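Local coordinates for uncharacterized protein (Aeromonas hydrophila J-1, PDB 6R1J) that serves as the AhlC component of the tripartite alpha-pore-forming toxin AHL and probably helps to assemble pores in target membranes, at residues A[24-27]-A[28-32]; A[38-41]-A[42-46]; A[60-63]-A[64-68]; A[244-247]-A[248-251]. The protein carries 3 engineered substitutions. One frame throughout, in Å; residues are numbered along the deposited sequence.

Interaction 1 (A[24-27]-A[28-32])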
loop_
_atom_site.group_PDB
_atom_site.type_symbol
_atom_site.label_atom_id
_atom_site.label_comp_id
_atom_site.label_asym_id
_atom_site.label_seq_id
_atom_site.Cartn_x
_atom_site.Cartn_y
_atom_site.Cartn_z
ATOM N N SER A 24 7.586 -15.174 12.721
ATOM C CA SER A 24 7.213 -16.541 13.156
ATOM C C SER A 24 5.707 -16.751 12.969
ATOM O O SER A 24 4.922 -15.763 12.783
ATOM C CB SER A 24 7.680 -16.772 14.568
ATOM O OG SER A 24 7.063 -15.856 15.463
ATOM N N GLY A 25 5.301 -18.015 12.952
ATOM C CA GLY A 25 3.878 -18.384 12.944
ATOM C C GLY A 25 3.281 -18.206 11.578
ATOM O O GLY A 25 2.087 -18.012 11.506
ATOM N N LEU A 26 4.099 -18.228 10.528
ATOM C CA LEU A 26 3.589 -18.037 9.153
ATOM C C LEU A 26 3.484 -19.394 8.463
ATOM O O LEU A 26 4.064 -20.385 8.898
ATOM C CB LEU A 26 4.488 -17.037 8.406
ATOM C CG LEU A 26 4.414 -15.595 8.915
ATOM C CD1 LEU A 26 5.424 -14.709 8.189
ATOM C CD2 LEU A 26 2.997 -15.018 8.766
ATOM N N PRO A 27 2.711 -19.476 7.378
ATOM C CA PRO A 27 2.554 -20.734 6.660
ATOM C C PRO A 27 3.769 -21.177 5.853
ATOM O O PRO A 27 4.742 -20.416 5.693
ATOM C CB PRO A 27 1.380 -20.480 5.707
ATOM C CG PRO A 27 1.332 -18.970 5.553
ATOM C CD PRO A 27 1.817 -18.416 6.870
ATOM N N GLN A 28 3.647 -22.390 5.313
ATOM C CA GLN A 28 4.739 -23.098 4.615
ATOM C C GLN A 28 5.371 -22.180 3.549
ATOM O O GLN A 28 6.604 -22.155 3.485
ATOM C CB GLN A 28 4.251 -24.389 3.955
ATOM C CG GLN A 28 5.381 -25.138 3.268
ATOM C CD GLN A 28 6.367 -25.695 4.265
ATOM O OE1 GLN A 28 5.964 -26.330 5.247
ATOM N NE2 GLN A 28 7.659 -25.483 4.030
ATOM N N ASN A 29 4.587 -21.472 2.730
ATOM C CA ASN A 29 5.183 -20.624 1.658
ATOM C C ASN A 29 6.112 -19.550 2.254
ATOM O O ASN A 29 7.082 -19.216 1.538
ATOM C CB ASN A 29 4.151 -20.016 0.713
ATOM C CG ASN A 29 3.406 -21.067 -0.085
ATOM O OD1 ASN A 29 3.944 -21.656 -1.014
ATOM N ND2 ASN A 29 2.168 -21.281 0.270
ATOM N N ALA A 30 5.829 -19.022 3.452
ATOM C CA ALA A 30 6.668 -18.026 4.162
ATOM C C ALA A 30 7.961 -18.709 4.612
ATOM O O ALA A 30 9.060 -18.168 4.423
ATOM C CB ALA A 30 5.924 -17.447 5.319
ATOM N N VAL A 31 7.845 -19.917 5.154
ATOM C CA VAL A 31 9.036 -20.713 5.542
ATOM C C VAL A 31 9.861 -21.039 4.291
ATOM O O VAL A 31 11.093 -21.019 4.393
ATOM C CB VAL A 31 8.642 -21.972 6.338
ATOM C CG1 VAL A 31 9.873 -22.784 6.680
ATOM C CG2 VAL A 31 7.918 -21.593 7.605
ATOM N N ASN A 32 9.242 -21.325 3.146
ATOM C CA ASN A 32 9.958 -21.548 1.874
ATOM C C ASN A 32 10.865 -20.346 1.554
ATOM O O ASN A 32 12.033 -20.547 1.247
ATOM C CB ASN A 32 9.006 -21.770 0.715
ATOM C CG ASN A 32 8.249 -23.088 0.786
ATOM O OD1 ASN A 32 8.486 -23.905 1.680
ATOM N ND2 ASN A 32 7.298 -23.251 -0.117
#
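P27 meets A30 and V31 at the start of helix 28-70, where the chain leaves a loop and takes up its first turn. Backbone bonding comes first. P27 holds the N-cap position, and its carbonyl O receives V31 N at 3.2 Å with a fairly straight N-H...O angle of 160°, the first full i to i+4 bond of the helix. A30 N also approaches P27 O at 2.9 Å, but that bond is weak. Proline suits this place because its ring restrains the backbone just ahead of the helix, where no amide hydrogen is needed.

Apolar contact follows. L26 CB presses on A30 CB at 3.4 Å, tighter than usual for two carbons, and L26 CD1 rests 4.0 Å from the same methyl. The small alanine lets the leucine lie this near to the helix, while P27 CD touches A30 CB more loosely at 4.5 Å.

Side-chain amides then join along the outer turn. Q28 NE2 donates to N32 OD1 at 2.9 Å almost in line (178°), and the oxygen lies in the plane of the glutamine amide; the bend at chi2 (68°) brings the Q28 amide alongside N32. N32 ND2 in turn bonds to D116 of helix 78-157.

The turn sits against two long helices. P27 and N29 rest on helix 78-157 through L120 and I123, among others, whereas L26 and A30 pack on F200 of helix 163-236, whose R196 also holds the carbonyl of S24.

Interaction 2 (A[38-41]-A[42-46])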
loop_
_atom_site.group_PDB
_atom_site.type_symbol
_atom_site.label_atom_id
_atom_site.label_comp_id
_atom_site.label_asym_id
_atom_site.label_seq_id
_atom_site.Cartn_x
_atom_site.Cartn_y
_atom_site.Cartn_z
ATOM N N GLY A 38 17.773 -17.154 3.285
ATOM C CA GLY A 38 18.910 -17.571 4.118
ATOM C C GLY A 38 20.037 -18.131 3.269
ATOM O O GLY A 38 21.203 -17.739 3.514
ATOM N N GLU A 39 19.708 -19.015 2.324
ATOM C CA GLU A 39 20.679 -19.661 1.401
ATOM C C GLU A 39 21.257 -18.611 0.441
ATOM O O GLU A 39 22.403 -18.748 0.046
ATOM C CB GLU A 39 20.022 -20.757 0.562
ATOM C CG GLU A 39 19.561 -21.975 1.346
ATOM C CD GLU A 39 18.526 -22.830 0.614
ATOM O OE1 GLU A 39 18.067 -22.438 -0.503
ATOM O OE2 GLU A 39 18.154 -23.897 1.158
ATOM N N VAL A 40 20.463 -17.638 0.002
ATOM C CA VAL A 40 20.961 -16.568 -0.915
ATOM C C VAL A 40 22.029 -15.763 -0.180
ATOM O O VAL A 40 23.073 -15.525 -0.770
ATOM C CB VAL A 40 19.821 -15.666 -1.420
ATOM C CG1 VAL A 40 20.333 -14.433 -2.118
ATOM C CG2 VAL A 40 18.947 -16.432 -2.378
ATOM N N VAL A 41 21.766 -15.375 1.057
ATOM C CA VAL A 41 22.687 -14.525 1.857
ATOM C C VAL A 41 23.941 -15.335 2.217
ATOM O O VAL A 41 25.053 -14.773 2.068
ATOM C CB VAL A 41 21.976 -13.936 3.080
ATOM C CG1 VAL A 41 22.960 -13.354 4.080
ATOM C CG2 VAL A 41 20.945 -12.907 2.628
ATOM N N ALA A 42 23.781 -16.610 2.591
ATOM C CA ALA A 42 24.894 -17.499 3.013
ATOM C C ALA A 42 25.782 -17.910 1.831
ATOM O O ALA A 42 26.984 -17.817 1.959
ATOM C CB ALA A 42 24.360 -18.745 3.684
ATOM N N ALA A 43 25.207 -18.403 0.739
ATOM C CA ALA A 43 25.946 -19.066 -0.353
ATOM C C ALA A 43 26.028 -18.202 -1.630
ATOM O O ALA A 43 27.133 -18.057 -2.151
ATOM C CB ALA A 43 25.293 -20.400 -0.615
ATOM N N LEU A 44 24.941 -17.567 -2.088
ATOM C CA LEU A 44 24.957 -16.939 -3.436
ATOM C C LEU A 44 25.594 -15.533 -3.377
ATOM O O LEU A 44 26.420 -15.259 -4.275
ATOM C CB LEU A 44 23.544 -16.934 -4.027
ATOM C CG LEU A 44 23.364 -16.165 -5.343
ATOM C CD1 LEU A 44 24.122 -16.812 -6.483
ATOM C CD2 LEU A 44 21.880 -16.040 -5.696
ATOM N N LEU A 45 25.343 -14.713 -2.357
ATOM C CA LEU A 45 25.901 -13.331 -2.371
ATOM C C LEU A 45 27.431 -13.382 -2.296
ATOM O O LEU A 45 28.067 -12.596 -2.979
ATOM C CB LEU A 45 25.235 -12.448 -1.328
ATOM C CG LEU A 45 23.729 -12.260 -1.524
ATOM C CD1 LEU A 45 23.190 -11.264 -0.533
ATOM C CD2 LEU A 45 23.375 -11.861 -2.950
ATOM N N PRO A 46 28.087 -14.287 -1.533
ATOM C CA PRO A 46 29.543 -14.464 -1.645
ATOM C C PRO A 46 30.006 -14.841 -3.065
ATOM O O PRO A 46 31.015 -14.322 -3.507
ATOM C CB PRO A 46 29.847 -15.552 -0.593
ATOM C CG PRO A 46 28.752 -15.341 0.437
ATOM C CD PRO A 46 27.528 -15.070 -0.420
#
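V40 and L45 form the apolar centre of a pi-type turn in helix 28-70, five residues apart where a regular alpha-helix would pair neighbours at three or four. V40 CG1 lies 4.1 Å from L45 CD2, the two side chains slanting across each other, and the same methyl is 4.2 Å from L44 CD2. Beside it V41 CG2 meets L45 CD1 at 4.2 Å; CG of L45 stands anti to its carbonyl carbon (chi1 -61°), which swings the isobutyl group back over the preceding turn. Branched and long aliphatic side chains suit this face because helices cover it on several sides: M13 and I10 of helix 5-21 reach L45, F211 of helix 163-236 touches V40 and L44, and A105 of helix 78-157 lies against L44.

Outside this core runs the backbone. V40 O takes L45 N at 2.9 Å nearly along the C=O axis, with L44 N as a second, weak donor, so one carbonyl serves the widened turn. Before it the spacing is still regular, with A42 N bonded to G38 O and A43 N to E39 O. A42 and A43 turn small side chains to the exposed side, E39 offers its charge there, and a bound sodium ion lies close to G38. Proline explains the kink: P46 has no amide hydrogen to give to V41 O, and its ring carbon CD instead comes 3.5 Å from that oxygen.

Interaction 3 (A[60-63]-A[64-68])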
loop_
_atom_site.group_PDB
_atom_site.type_symbol
_atom_site.label_atom_id
_atom_site.label_comp_id
_atom_site.label_asym_id
_atom_site.label_seq_id
_atom_site.Cartn_x
_atom_site.Cartn_y
_atom_site.Cartn_z
ATOM N N ALA A 60 40.870 -5.333 -15.765
ATOM C CA ALA A 60 42.105 -4.538 -15.529
ATOM C C ALA A 60 43.220 -5.127 -16.402
ATOM O O ALA A 60 43.863 -4.375 -17.131
ATOM C CB ALA A 60 42.479 -4.541 -14.079
ATOM N N ARG A 61 43.374 -6.444 -16.400
ATOM C CA ARG A 61 44.416 -7.099 -17.225
ATOM C C ARG A 61 44.137 -6.846 -18.713
ATOM O O ARG A 61 45.093 -6.452 -19.452
ATOM C CB ARG A 61 44.510 -8.564 -16.828
ATOM C CG ARG A 61 45.180 -9.459 -17.858
ATOM C CD ARG A 61 45.264 -10.893 -17.371
ATOM N NE ARG A 61 45.713 -11.739 -18.466
ATOM C CZ ARG A 61 46.973 -12.067 -18.713
ATOM N NH1 ARG A 61 47.266 -12.815 -19.766
ATOM N NH2 ARG A 61 47.936 -11.671 -17.902
ATOM N N LEU A 62 42.898 -7.017 -19.182
ATOM C CA LEU A 62 42.606 -6.851 -20.620
ATOM C C LEU A 62 42.713 -5.371 -21.031
ATOM O O LEU A 62 43.120 -5.119 -22.168
ATOM C CB LEU A 62 41.239 -7.446 -20.973
ATOM C CG LEU A 62 40.874 -7.370 -22.453
ATOM C CD1 LEU A 62 41.913 -8.036 -23.331
ATOM C CD2 LEU A 62 39.510 -7.983 -22.695
ATOM N N GLU A 63 42.321 -4.426 -20.170
ATOM C CA GLU A 63 42.450 -2.978 -20.477
ATOM C C GLU A 63 43.911 -2.656 -20.855
ATOM O O GLU A 63 44.126 -2.017 -21.928
ATOM C CB GLU A 63 42.034 -2.111 -19.297
ATOM C CG GLU A 63 42.221 -0.635 -19.576
ATOM C CD GLU A 63 41.894 0.296 -18.409
ATOM O OE1 GLU A 63 41.505 1.411 -18.683
ATOM O OE2 GLU A 63 41.944 -0.146 -17.262
ATOM N N LEU A 64 44.871 -3.127 -20.068
ATOM C CA LEU A 64 46.316 -2.851 -20.350
ATOM C C LEU A 64 46.768 -3.608 -21.622
ATOM O O LEU A 64 47.433 -3.030 -22.494
ATOM C CB LEU A 64 47.101 -3.230 -19.096
ATOM C CG LEU A 64 48.611 -3.000 -19.138
ATOM C CD1 LEU A 64 48.935 -1.574 -19.557
ATOM C CD2 LEU A 64 49.214 -3.318 -17.776
ATOM N N GLN A 65 46.323 -4.848 -21.810
ATOM C CA GLN A 65 46.642 -5.630 -23.026
ATOM C C GLN A 65 46.153 -4.871 -24.254
ATOM O O GLN A 65 46.922 -4.768 -25.218
ATOM C CB GLN A 65 46.042 -7.026 -22.962
ATOM C CG GLN A 65 46.701 -7.967 -21.970
ATOM C CD GLN A 65 45.909 -9.251 -21.830
ATOM O OE1 GLN A 65 44.686 -9.276 -22.004
ATOM N NE2 GLN A 65 46.592 -10.324 -21.457
ATOM N N LEU A 66 44.936 -4.320 -24.216
ATOM C CA LEU A 66 44.397 -3.589 -25.373
ATOM C C LEU A 66 45.171 -2.278 -25.580
ATOM O O LEU A 66 45.423 -1.962 -26.736
ATOM C CB LEU A 66 42.892 -3.358 -25.225
ATOM C CG LEU A 66 42.048 -4.655 -25.249
ATOM C CD1 LEU A 66 40.577 -4.346 -24.943
ATOM C CD2 LEU A 66 42.160 -5.329 -26.588
ATOM N N THR A 67 45.485 -1.516 -24.538
ATOM C CA THR A 67 46.222 -0.234 -24.753
ATOM C C THR A 67 47.616 -0.555 -25.367
ATOM O O THR A 67 48.032 0.168 -26.273
ATOM C CB THR A 67 46.235 0.591 -23.463
ATOM O OG1 THR A 67 46.836 -0.190 -22.431
ATOM C CG2 THR A 67 44.861 1.034 -23.016
ATOM N N GLN A 68 48.262 -1.626 -24.917
ATOM C CA GLN A 68 49.577 -2.099 -25.432
ATOM C C GLN A 68 49.422 -2.474 -26.899
ATOM O O GLN A 68 50.208 -1.962 -27.686
ATOM C CB GLN A 68 50.170 -3.197 -24.549
ATOM C CG GLN A 68 50.647 -2.680 -23.211
ATOM C CD GLN A 68 50.990 -3.739 -22.191
ATOM O OE1 GLN A 68 50.530 -4.873 -22.231
ATOM N NE2 GLN A 68 51.773 -3.350 -21.212
#
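R61 lays one face of its guanidinium against the amide end of Q65, one alpha-helical turn (i to i+4) further along helix 28-70. Q65 NE2 stands 2.9 Å above the plane, toward the rim and 3.1 Å from R61 NH1; since both are donors the contact is packing, with the two flat groups 68° apart. The charge is answered elsewhere, by a salt bridge to E91 of helix 78-157, which a long, extended arginine can reach.

Q65 OE1 lies 3.3 Å from L62 CD1, and the same leucine methyl meets L66 CG at 3.9 Å. These two leucines suit the buried face, where L62 packs on V88 and V258 and L66 on F251. E63 runs straight out, CG anti to its backbone N (chi1 177°), and its carboxylate binds R259 and Q262 of helix 244-264.

Beneath the side chains the helix is regular, with Q65 N on R61 O, L66 N on L62 O and T67 N on E63 O. T67 turns its hydroxyl back to the helix: OG1 donates to L64 O at 2.9 Å, and that oxygen also accepts Q68 N at 2.9 Å.

Interaction 4 (A[244-247]-A[248-251])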
loop_
_atom_site.group_PDB
_atom_site.type_symbol
_atom_site.label_atom_id
_atom_site.label_comp_id
_atom_site.label_asym_id
_atom_site.label_seq_id
_atom_site.Cartn_x
_atom_site.Cartn_y
_atom_site.Cartn_z
ATOM N N PRO A 244 45.750 -3.689 -40.818
ATOM C CA PRO A 244 46.107 -3.137 -39.501
ATOM C C PRO A 244 45.176 -2.069 -38.898
ATOM O O PRO A 244 45.214 -1.876 -37.687
ATOM C CB PRO A 244 47.474 -2.470 -39.744
ATOM C CG PRO A 244 48.072 -3.273 -40.873
ATOM C CD PRO A 244 46.890 -3.636 -41.751
ATOM N N GLU A 245 44.399 -1.373 -39.732
ATOM C CA GLU A 245 43.440 -0.325 -39.285
ATOM C C GLU A 245 42.148 -0.991 -38.775
ATOM O O GLU A 245 41.429 -0.345 -37.967
ATOM C CB GLU A 245 43.183 0.650 -40.438
ATOM C CG GLU A 245 42.549 1.976 -40.036
ATOM C CD GLU A 245 43.497 3.021 -39.465
ATOM O OE1 GLU A 245 44.496 2.633 -38.812
ATOM O OE2 GLU A 245 43.248 4.225 -39.696
ATOM N N LEU A 246 41.823 -2.204 -39.253
ATOM C CA LEU A 246 40.610 -2.943 -38.801
ATOM C C LEU A 246 40.888 -3.497 -37.415
ATOM O O LEU A 246 40.044 -3.337 -36.537
ATOM C CB LEU A 246 40.211 -4.061 -39.765
ATOM C CG LEU A 246 39.249 -3.621 -40.865
ATOM C CD1 LEU A 246 38.923 -4.794 -41.773
ATOM C CD2 LEU A 246 37.973 -3.016 -40.277
ATOM N N ALA A 247 42.057 -4.083 -37.232
ATOM C CA ALA A 247 42.471 -4.580 -35.922
ATOM C C ALA A 247 42.361 -3.399 -34.943
ATOM O O ALA A 247 41.819 -3.604 -33.868
ATOM C CB ALA A 247 43.843 -5.172 -36.013
ATOM N N ARG A 248 42.753 -2.186 -35.352
ATOM C CA ARG A 248 42.756 -0.987 -34.478
ATOM C C ARG A 248 41.302 -0.623 -34.146
ATOM O O ARG A 248 41.021 -0.263 -32.993
ATOM C CB ARG A 248 43.547 0.133 -35.166
ATOM C CG ARG A 248 43.688 1.424 -34.374
ATOM C CD ARG A 248 44.653 2.407 -35.056
ATOM N NE ARG A 248 45.939 1.734 -35.150
ATOM C CZ ARG A 248 46.809 1.659 -34.149
ATOM N NH1 ARG A 248 46.539 2.253 -32.996
ATOM N NH2 ARG A 248 47.945 1.001 -34.303
ATOM N N LEU A 249 40.397 -0.711 -35.119
ATOM C CA LEU A 249 38.959 -0.400 -34.918
ATOM C C LEU A 249 38.363 -1.330 -33.861
ATOM O O LEU A 249 37.750 -0.802 -32.913
ATOM C CB LEU A 249 38.194 -0.533 -36.229
ATOM C CG LEU A 249 36.709 -0.177 -36.162
ATOM C CD1 LEU A 249 36.518 1.335 -36.200
ATOM C CD2 LEU A 249 35.956 -0.844 -37.300
ATOM N N PHE A 250 38.571 -2.644 -33.990
ATOM C CA PHE A 250 37.980 -3.658 -33.087
ATOM C C PHE A 250 38.687 -3.625 -31.735
ATOM O O PHE A 250 38.014 -3.859 -30.722
ATOM C CB PHE A 250 37.920 -5.013 -33.795
ATOM C CG PHE A 250 36.903 -4.982 -34.918
ATOM C CD1 PHE A 250 35.557 -4.796 -34.630
ATOM C CD2 PHE A 250 37.273 -5.123 -36.243
ATOM C CE1 PHE A 250 34.606 -4.731 -35.640
ATOM C CE2 PHE A 250 36.322 -5.045 -37.253
ATOM C CZ PHE A 250 34.993 -4.842 -36.951
ATOM N N PHE A 251 39.983 -3.307 -31.685
ATOM C CA PHE A 251 40.641 -3.181 -30.373
ATOM C C PHE A 251 40.014 -1.982 -29.656
ATOM O O PHE A 251 39.812 -2.106 -28.465
ATOM C CB PHE A 251 42.164 -3.087 -30.471
ATOM C CG PHE A 251 42.862 -4.384 -30.804
ATOM C CD1 PHE A 251 42.415 -5.597 -30.300
ATOM C CD2 PHE A 251 44.011 -4.385 -31.588
ATOM C CE1 PHE A 251 43.097 -6.772 -30.573
ATOM C CE2 PHE A 251 44.685 -5.566 -31.859
ATOM C CZ PHE A 251 44.241 -6.747 -31.330
#
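In the opening turns of helix 244-264, the last helix of the chain, L246, A247, L249, F250 and F251 supply the apolar contacts. L246 and F250 run alongside each other, and L246 CD2 comes 4.0 Å from F250 CE2. The leucine methyl also lies 4.2 Å from L249 CD2, so three large side chains share one flank, and F250 has L249 CD2 over one face of its ring, displaced to the rim. A247 faces elsewhere: its small CB leaves room for F251, whose CE2 is 4.3 Å away. With CG anti to its carbonyl carbon (chi1 -74°), F251 lies back along the preceding turn, CG and CD2 both 3.3 Å from A247 O, and its ring meets F84 nearly at right angles.

Backbone bonds tie these turns together. F250 N reaches L246 O at 3.0 Å and is well aligned (166°), and F251 N reaches A247 O at 2.9 Å. The first link, R248 N to P244 O, is weak. P244 suits the first turn, where proline's missing amide hydrogen costs the helix no bond.

E245 OE1 stays 4.0 Å from R248 NE, near the guanidinium plane but too far to count as a salt bridge. The bend at chi3 lets R248 reach the carbonyl of L70, the last residue of helix 28-70, and that of N72 just after it. F250 reaches V235 of helix 163-236 and, with L249, T156 of the second subunit. This is i to i+4 packing at the start of a helix that runs antiparallel to helix 28-70 in a helical bundle, one flank against another subunit.

Interaction 1 joins the preceding loop to the start of helix 28-70; interactions 2 and 3 lie in its first half and near its end, while interaction 4 opens the separate helix 244-264. Interaction 1 is a surface contact that combines an N-cap, an amide bond and a small apolar contact; the other three are partly buried and more aliphatic or aromatic inside. Interaction 2 differs in its widened turn and proline kink, whereas interactions 3 and 4 keep regular alpha-helical bonding and use arginines whose partners are on other elements. Centres of interactions 1 and 4 are 58 Å apart, but 3 and 4 touch, L66 CD2 lying 3.7 Å from F251 CD1, so the two helices share one core there.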